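Local coordinates for Endonuclease/exonuclease/phosphatase (Beutenbergia cavernae DSM 12333, PDB 4RUW), which belongs to the endonuclease/exonuclease/phosphatase family, joining a DNase I-like domain that holds a zinc ion to an immunoglobulin-like domain, at residues V97-P102 with T126-T131; P102-H107 with A140-S145; L135-E138 with G144-N147. All coordinates share one frame; numbering follows the deposited sequence. Where two conformers were deposited one is given.

Interaction 1. Residues V97-P102 with T126-T131; sequences VHRDAP and TWFGLT. With ZN (zinc ion), chain B.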
loop_
_atom_site.group_PDB
_atom_site.type_symbol
_atom_site.label_atom_id
_atom_site.label_comp_id
_atom_site.label_asym_id
_atom_site.label_seq_id
_atom_site.Cartn_x
_atom_site.Cartn_y
_atom_site.Cartn_z
ATOM N N VAL A 97 -15.099 2.972 7.939
ATOM C CA VAL A 97 -16.025 4.073 8.071
ATOM C C VAL A 97 -17.429 3.485 7.958
ATOM O O VAL A 97 -17.749 2.838 6.959
ATOM C CB VAL A 97 -15.809 5.129 6.951
ATOM C CG1 VAL A 97 -16.718 6.326 7.181
ATOM C CG2 VAL A 97 -14.350 5.556 6.861
ATOM N N HIS A 98 -18.250 3.676 8.989
ATOM C CA HIS A 98 -19.595 3.103 8.983
ATOM C C HIS A 98 -20.646 4.093 8.517
ATOM O O HIS A 98 -20.515 5.308 8.692
ATOM C CB HIS A 98 -19.998 2.545 10.354
ATOM C CG HIS A 98 -19.424 1.189 10.635
ATOM N ND1 HIS A 98 -19.938 0.367 11.621
ATOM C CD2 HIS A 98 -18.397 0.528 10.059
ATOM C CE1 HIS A 98 -19.229 -0.764 11.623
ATOM N NE2 HIS A 98 -18.299 -0.686 10.699
ATOM N N ARG A 99 -21.695 3.553 7.912
ATOM C CA ARG A 99 -22.875 4.330 7.622
ATOM C C ARG A 99 -24.043 3.496 8.132
ATOM O O ARG A 99 -24.492 2.556 7.467
ATOM C CB ARG A 99 -22.977 4.624 6.126
ATOM C CG ARG A 99 -24.171 5.483 5.758
ATOM C CD ARG A 99 -23.899 6.327 4.530
ATOM N NE ARG A 99 -23.934 5.556 3.293
ATOM C CZ ARG A 99 -23.623 6.056 2.101
ATOM N NH1 ARG A 99 -23.241 7.321 1.989
ATOM N NH2 ARG A 99 -23.685 5.297 1.018
ATOM N N ASP A 100 -24.492 3.818 9.344
ATOM C CA ASP A 100 -25.434 2.979 10.088
ATOM C C ASP A 100 -26.757 3.683 10.334
ATOM O O ASP A 100 -26.777 4.869 10.659
ATOM C CB ASP A 100 -24.898 2.638 11.481
ATOM C CG ASP A 100 -23.606 1.858 11.472
ATOM O OD1 ASP A 100 -23.271 1.166 10.473
ATOM O OD2 ASP A 100 -22.911 1.930 12.513
ATOM N N ALA A 101 -27.850 2.931 10.233
ATOM C CA ALA A 101 -29.153 3.370 10.721
ATOM C C ALA A 101 -29.116 3.394 12.259
ATOM O O ALA A 101 -28.214 2.823 12.863
ATOM C CB ALA A 101 -30.230 2.407 10.218
ATOM N N PRO A 102 -30.095 4.055 12.903
ATOM C CA PRO A 102 -30.115 4.067 14.372
ATOM C C PRO A 102 -30.321 2.684 14.981
ATOM O O PRO A 102 -30.958 1.827 14.365
ATOM C CB PRO A 102 -31.317 4.960 14.698
ATOM C CG PRO A 102 -31.458 5.837 13.522
ATOM C CD PRO A 102 -31.086 4.985 12.338
ATOM N N THR A 126 -16.190 13.511 -1.907
ATOM C CA THR A 126 -16.131 12.311 -1.086
ATOM C C THR A 126 -16.892 11.176 -1.752
ATOM O O THR A 126 -17.920 11.401 -2.397
ATOM C CB THR A 126 -16.758 12.549 0.298
ATOM O OG1 THR A 126 -18.159 12.812 0.149
ATOM C CG2 THR A 126 -16.081 13.710 1.009
ATOM N N TRP A 127 -16.392 9.956 -1.582
ATOM C CA TRP A 127 -17.096 8.787 -2.080
ATOM C C TRP A 127 -17.014 7.656 -1.066
ATOM O O TRP A 127 -15.942 7.357 -0.550
ATOM C CB TRP A 127 -16.522 8.313 -3.418
ATOM C CG TRP A 127 -17.516 7.490 -4.161
ATOM C CD1 TRP A 127 -17.816 6.176 -3.950
ATOM C CD2 TRP A 127 -18.393 7.942 -5.198
ATOM N NE1 TRP A 127 -18.813 5.779 -4.804
ATOM C CE2 TRP A 127 -19.185 6.844 -5.583
ATOM C CE3 TRP A 127 -18.577 9.168 -5.844
ATOM C CZ2 TRP A 127 -20.147 6.932 -6.590
ATOM C CZ3 TRP A 127 -19.533 9.256 -6.840
ATOM C CH2 TRP A 127 -20.306 8.146 -7.205
ATOM N N PHE A 128 -18.152 7.025 -0.800
ATOM C CA PHE A 128 -18.242 5.886 0.106
ATOM C C PHE A 128 -18.436 4.619 -0.725
ATOM O O PHE A 128 -19.385 4.522 -1.518
ATOM C CB PHE A 128 -19.439 6.097 1.038
ATOM C CG PHE A 128 -19.753 4.936 1.955
ATOM C CD1 PHE A 128 -19.146 4.828 3.194
ATOM C CD2 PHE A 128 -20.707 3.985 1.605
ATOM C CE1 PHE A 128 -19.470 3.795 4.064
ATOM C CE2 PHE A 128 -21.029 2.943 2.471
ATOM C CZ PHE A 128 -20.411 2.850 3.698
ATOM N N GLY A 129 -17.537 3.654 -0.557
ATOM C CA GLY A 129 -17.617 2.395 -1.275
ATOM C C GLY A 129 -17.981 1.280 -0.317
ATOM O O GLY A 129 -17.150 0.842 0.475
ATOM N N LEU A 130 -19.227 0.832 -0.386
ATOM C CA LEU A 130 -19.742 -0.187 0.511
ATOM C C LEU A 130 -18.916 -1.471 0.485
ATOM O O LEU A 130 -18.585 -1.973 -0.591
ATOM C CB LEU A 130 -21.175 -0.504 0.094
ATOM C CG LEU A 130 -21.904 -1.594 0.864
ATOM C CD1 LEU A 130 -22.152 -1.157 2.285
ATOM C CD2 LEU A 130 -23.211 -1.935 0.156
ATOM N N THR A 131 -18.614 -2.011 1.666
ATOM C CA THR A 131 -17.944 -3.306 1.767
ATOM C C THR A 131 -18.806 -4.394 2.413
ATOM O O THR A 131 -18.626 -5.575 2.123
ATOM C CB THR A 131 -16.610 -3.240 2.565
ATOM O OG1 THR A 131 -16.884 -3.140 3.965
ATOM C CG2 THR A 131 -15.754 -2.067 2.128
HETATM ZN ZN ZN B . -21.386 0.842 12.896
HETATM O O HOH W 1 -21.934 5.572 -1.594
#

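Interaction 2. Residues P102-H107 with A140-S145; sequences PGPGSH and AVLPGS. With ZN (zinc ion), chain B.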
loop_
_atom_site.group_PDB
_atom_site.type_symbol
_atom_site.label_atom_id
_atom_site.label_comp_id
_atom_site.label_asym_id
_atom_site.label_seq_id
_atom_site.Cartn_x
_atom_site.Cartn_y
_atom_site.Cartn_z
ATOM N N PRO A 102 -30.095 4.055 12.903
ATOM C CA PRO A 102 -30.115 4.067 14.372
ATOM C C PRO A 102 -30.321 2.684 14.981
ATOM O O PRO A 102 -30.958 1.827 14.365
ATOM C CB PRO A 102 -31.317 4.960 14.698
ATOM C CG PRO A 102 -31.458 5.837 13.522
ATOM C CD PRO A 102 -31.086 4.985 12.338
ATOM N N GLY A 103 -29.787 2.478 16.179
ATOM C CA GLY A 103 -29.916 1.218 16.883
ATOM C C GLY A 103 -28.793 1.062 17.885
ATOM O O GLY A 103 -27.879 1.888 17.920
ATOM N N PRO A 104 -28.845 0.004 18.701
ATOM C CA PRO A 104 -27.821 -0.200 19.734
ATOM C C PRO A 104 -26.418 -0.290 19.141
ATOM O O PRO A 104 -26.124 -1.185 18.346
ATOM C CB PRO A 104 -28.233 -1.523 20.397
ATOM C CG PRO A 104 -29.229 -2.150 19.476
ATOM C CD PRO A 104 -29.889 -1.035 18.732
ATOM N N GLY A 105 -25.571 0.664 19.507
ATOM C CA GLY A 105 -24.195 0.676 19.052
ATOM C C GLY A 105 -23.969 1.336 17.708
ATOM O O GLY A 105 -22.848 1.334 17.207
ATOM N N SER A 106 -25.016 1.909 17.127
ATOM C CA SER A 106 -24.891 2.550 15.816
ATOM C C SER A 106 -23.834 3.652 15.804
ATOM O O SER A 106 -23.661 4.348 16.801
ATOM C CB SER A 106 -26.237 3.119 15.375
ATOM O OG SER A 106 -26.106 3.891 14.195
ATOM N N HIS A 107 -23.138 3.796 14.676
ATOM C CA HIS A 107 -22.134 4.838 14.482
ATOM C C HIS A 107 -22.685 6.025 13.700
ATOM O O HIS A 107 -21.967 6.990 13.432
ATOM C CB HIS A 107 -20.928 4.267 13.729
ATOM C CG HIS A 107 -20.168 3.240 14.507
ATOM N ND1 HIS A 107 -20.371 1.882 14.347
ATOM C CD2 HIS A 107 -19.218 3.368 15.463
ATOM C CE1 HIS A 107 -19.572 1.223 15.173
ATOM N NE2 HIS A 107 -18.872 2.104 15.869
ATOM N N ALA A 140 -24.401 -8.078 18.770
ATOM C CA ALA A 140 -25.560 -8.465 17.975
ATOM C C ALA A 140 -25.563 -7.763 16.626
ATOM O O ALA A 140 -25.122 -6.621 16.513
ATOM C CB ALA A 140 -26.847 -8.169 18.729
ATOM N N VAL A 141 -26.061 -8.456 15.607
ATOM C CA VAL A 141 -26.209 -7.870 14.281
ATOM C C VAL A 141 -27.076 -6.622 14.370
ATOM O O VAL A 141 -28.160 -6.653 14.951
ATOM C CB VAL A 141 -26.839 -8.875 13.290
ATOM C CG1 VAL A 141 -27.287 -8.182 12.010
ATOM C CG2 VAL A 141 -25.859 -9.997 12.983
ATOM N N LEU A 142 -26.577 -5.520 13.820
ATOM C CA LEU A 142 -27.319 -4.271 13.805
ATOM C C LEU A 142 -27.931 -4.076 12.429
ATOM O O LEU A 142 -27.217 -3.825 11.461
ATOM C CB LEU A 142 -26.400 -3.097 14.150
ATOM C CG LEU A 142 -27.034 -1.706 14.115
ATOM C CD1 LEU A 142 -28.195 -1.611 15.102
ATOM C CD2 LEU A 142 -25.989 -0.621 14.383
ATOM N N PRO A 143 -29.259 -4.218 12.331
ATOM C CA PRO A 143 -29.929 -4.012 11.042
ATOM C C PRO A 143 -29.673 -2.613 10.498
ATOM O O PRO A 143 -29.662 -1.644 11.258
ATOM C CB PRO A 143 -31.409 -4.199 11.390
ATOM C CG PRO A 143 -31.397 -5.085 12.595
ATOM C CD PRO A 143 -30.199 -4.651 13.380
ATOM N N GLY A 144 -29.430 -2.513 9.198
ATOM C CA GLY A 144 -29.236 -1.223 8.570
ATOM C C GLY A 144 -27.847 -0.641 8.759
ATOM O O GLY A 144 -27.615 0.520 8.421
ATOM N N SER A 145 -26.921 -1.431 9.297
ATOM C CA SER A 145 -25.546 -0.966 9.439
ATOM C C SER A 145 -24.741 -1.271 8.178
ATOM O O SER A 145 -25.105 -2.138 7.385
ATOM C CB SER A 145 -24.886 -1.598 10.666
ATOM O OG SER A 145 -24.848 -3.013 10.571
HETATM ZN ZN ZN B . -21.386 0.842 12.896
HETATM O O HOH W 2 -31.107 -0.801 13.459
#

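Interaction 3. Residues L135-E138 with G144-N147; sequences LPHE and GSSN. With ZN (zinc ion), chain B.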
loop_
_atom_site.group_PDB
_atom_site.type_symbol
_atom_site.label_atom_id
_atom_site.label_comp_id
_atom_site.label_asym_id
_atom_site.label_seq_id
_atom_site.Cartn_x
_atom_site.Cartn_y
_atom_site.Cartn_z
ATOM N N LEU A 135 -23.596 -5.591 10.220
ATOM C CA LEU A 135 -22.478 -6.042 11.026
ATOM C C LEU A 135 -22.864 -6.128 12.493
ATOM O O LEU A 135 -23.706 -5.363 12.969
ATOM C CB LEU A 135 -21.298 -5.079 10.878
ATOM C CG LEU A 135 -20.735 -4.851 9.469
ATOM C CD1 LEU A 135 -21.476 -3.740 8.726
ATOM C CD2 LEU A 135 -19.245 -4.556 9.510
ATOM N N PRO A 136 -22.236 -7.055 13.221
ATOM C CA PRO A 136 -22.396 -7.093 14.675
ATOM C C PRO A 136 -21.940 -5.780 15.318
ATOM O O PRO A 136 -20.870 -5.261 14.999
ATOM C CB PRO A 136 -21.484 -8.253 15.094
ATOM C CG PRO A 136 -21.425 -9.128 13.886
ATOM C CD PRO A 136 -21.419 -8.174 12.726
ATOM N N HIS A 137 -22.787 -5.239 16.186
ATOM C CA HIS A 137 -22.477 -4.071 16.999
ATOM C C HIS A 137 -22.893 -4.428 18.418
ATOM O O HIS A 137 -24.047 -4.780 18.647
ATOM C CB HIS A 137 -23.298 -2.862 16.548
ATOM C CG HIS A 137 -22.804 -2.204 15.296
ATOM N ND1 HIS A 137 -22.830 -2.824 14.060
ATOM C CD2 HIS A 137 -22.300 -0.964 15.080
ATOM C CE1 HIS A 137 -22.353 -1.994 13.147
ATOM N NE2 HIS A 137 -22.017 -0.858 13.737
ATOM N N GLU A 138 -21.973 -4.367 19.347
ATOM C CA GLU A 138 -22.273 -4.652 20.757
ATOM C C GLU A 138 -22.857 -6.070 20.916
ATOM O O GLU A 138 -23.765 -6.280 21.665
ATOM C CB GLU A 138 -23.186 -3.565 21.348
ATOM C CG GLU A 138 -22.531 -2.199 21.573
ATOM C CD GLU A 138 -23.480 -1.109 22.068
ATOM O OE1 GLU A 138 -23.024 -0.005 22.344
ATOM O OE2 GLU A 138 -24.690 -1.328 22.156
ATOM N N GLY A 144 -29.430 -2.513 9.198
ATOM C CA GLY A 144 -29.236 -1.223 8.570
ATOM C C GLY A 144 -27.847 -0.641 8.759
ATOM O O GLY A 144 -27.615 0.520 8.421
ATOM N N SER A 145 -26.921 -1.431 9.297
ATOM C CA SER A 145 -25.546 -0.966 9.439
ATOM C C SER A 145 -24.741 -1.271 8.178
ATOM O O SER A 145 -25.105 -2.138 7.385
ATOM C CB SER A 145 -24.886 -1.598 10.666
ATOM O OG SER A 145 -24.848 -3.013 10.571
ATOM N N SER A 146 -23.646 -0.556 7.989
ATOM C CA SER A 146 -22.772 -0.830 6.860
ATOM C C SER A 146 -21.381 -0.297 7.109
ATOM O O SER A 146 -21.196 0.654 7.865
ATOM C CB SER A 146 -23.322 -0.224 5.568
ATOM O OG SER A 146 -23.191 1.184 5.546
ATOM N N ASN A 147 -20.410 -0.942 6.477
ATOM C CA ASN A 147 -19.037 -0.475 6.467
ATOM C C ASN A 147 -18.636 -0.115 5.050
ATOM O O ASN A 147 -19.095 -0.739 4.086
ATOM C CB ASN A 147 -18.088 -1.547 6.998
ATOM C CG ASN A 147 -16.659 -1.060 7.050
ATOM O OD1 ASN A 147 -16.311 -0.261 7.901
ATOM N ND2 ASN A 147 -15.840 -1.488 6.096
HETATM ZN ZN ZN B . -21.386 0.842 12.896
#

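Interaction 1. Residues V97-P102 with T126-T131
Next to a zinc site in the DNase I-like domain, a cation-pi contact ties Arg99 to Phe128 on strand 125-133, an outermost strand of its sheet. The guanidinium lies over one face of the Phe128 ring, off-centre: Arg99 CZ is 4.2 Å from the ring centroid, and the two planes are tilted 38° apart. The closest touch is Arg99 NH2 to Phe128 CD2, 3.3 Å, at the rim of the ring. CG of Arg99 is anti to the backbone N (chi1 -178°), and a bend at chi3 of 75° brings the guanidinium over the ring, while Arg99 CB stays near Phe128 CZ. A water bridges the far end, accepting from Arg99 NH2 at 3.2 Å and donating to Phe128 O at 2.8 Å. From the same segment as Arg99, Val97 O approaches the ring edge, in its plane, 3.5 Å from Phe128 CE1.

On the flanks of Arg99, His98 ND1 binds the zinc ion at 2.0 Å and Asp100 OD2 at 1.9 Å; His107 and His137 complete the site. The end of strand 91-98 and the loop after it thus present two ligands of a three-histidine, one-aspartate zinc site, at the end of an inner strand of a DNase I-like sheet.

Interaction 2. Residues P102-H107 with A140-S145
Leu142 reaches into the loop 102-107 and carries nearly all of this contact. From CB, which starts out toward the loop, the chain runs to CG anti to the backbone N (chi1 178°), and the two methyls then part at the branch. CD1 goes to the first half of the loop: it sits 3.8 Å from Gly103 CA, and the ring of Pro104 crosses it with its CD 4.0 Å away. CD2 goes to the second half and meets Ser106 CA at 3.6 Å, with the CB of Ser106 only slightly farther. The methyls thus touch both ends of the type II turn from Gly103 to Ser106, which is closed by its own bond from Ser106 N to Gly103 O. At the first of these ends, Gly103 offers its bare CA to the methyl. Just beyond the turn, His107 binds the zinc ion through ND1, and Ser106 OG is held by Ala101 O and Gly108 N.

The facing segment is also a type II turn, Leu142 to Ser145. Leu142 O accepts twice there, from Ser145 N and, in the carbonyl plane, from Ser145 OG at 2.7 Å. At the outer edge a water donates to Pro102 O and to Pro143 O, 2.8 Å each, bridging the two backbones.

Across the segments no direct hydrogen bond forms, so the two turns are joined by methyl packing and one water.

Interaction 3. Residues L135-E138 with G144-N147
Ser145 OG is gripped by two groups: besides its bond to Leu142 O, it accepts from Leu135 N at 2.9 Å, with an N-H...O angle of 144°. Its torsion sets this up. With chi1 at 60°, OG lies between the backbone N and the carbonyl carbon of Ser145, so the hydroxyl faces the chain at Leu135 while CB is left to meet the histidine.

That histidine is His137, whose CE1 comes within 3.6 Å of Ser145 CB, the methylene approaching the ring obliquely. The two ring nitrogens share the polar work. ND1 donates to Leu135 O, 2.9 Å away, at a nearly straight 162°; the oxygen lies in the plane of the ring, although ND1 stands well above the plane of the carbonyl. NE2 binds the zinc ion at 2.0 Å.

Leu135 also makes the apolar part of the contact. Its CD1 lies 3.7 Å from Ser146 CA and equally near Asn147 N, so this methyl rests on the backbone between Ser146 and Asn147. CD2 reaches across to Asn147 CB at 4.1 Å. The polar ends of those two residues are held by others: Ser146 OG bonds to Arg99 O, and Asn147 ND2 to Thr131 OG1.

Because ND1 keeps its hydrogen and donates it in a bond to Leu135 O, NE2 is left with a lone pair for the metal, and both nitrogens fix the rotation of the ring. Leu135 is thus a second-shell residue that positions a zinc ligand through its carbonyl, while its own N-H is tied to Ser145.

How the interactions relate
All three contacts gather round one zinc ion: interaction 1 supplies His98 and Asp100, interaction 2 His107 and interaction 3 His137. The centres of interactions 1 and 2 lie about 13 Å apart, those of interactions 1 and 3 about 10 Å, and those of interactions 2 and 3 about 5 Å. Along the chain interaction 1 closes before interaction 3 opens, whereas 1 and 2 alternate and share Pro102; 2 and 3 share Gly144 and Ser145. Strands 91-98 and 125-133 both flank strand 146-153 in one mixed sheet; in the chain between 125-133 and 146-153, 136-137 pairs weakly with 140-141 in a small hairpin. The metal therefore links sheet, loop 102-107 and hairpin within the DNase I-like domain.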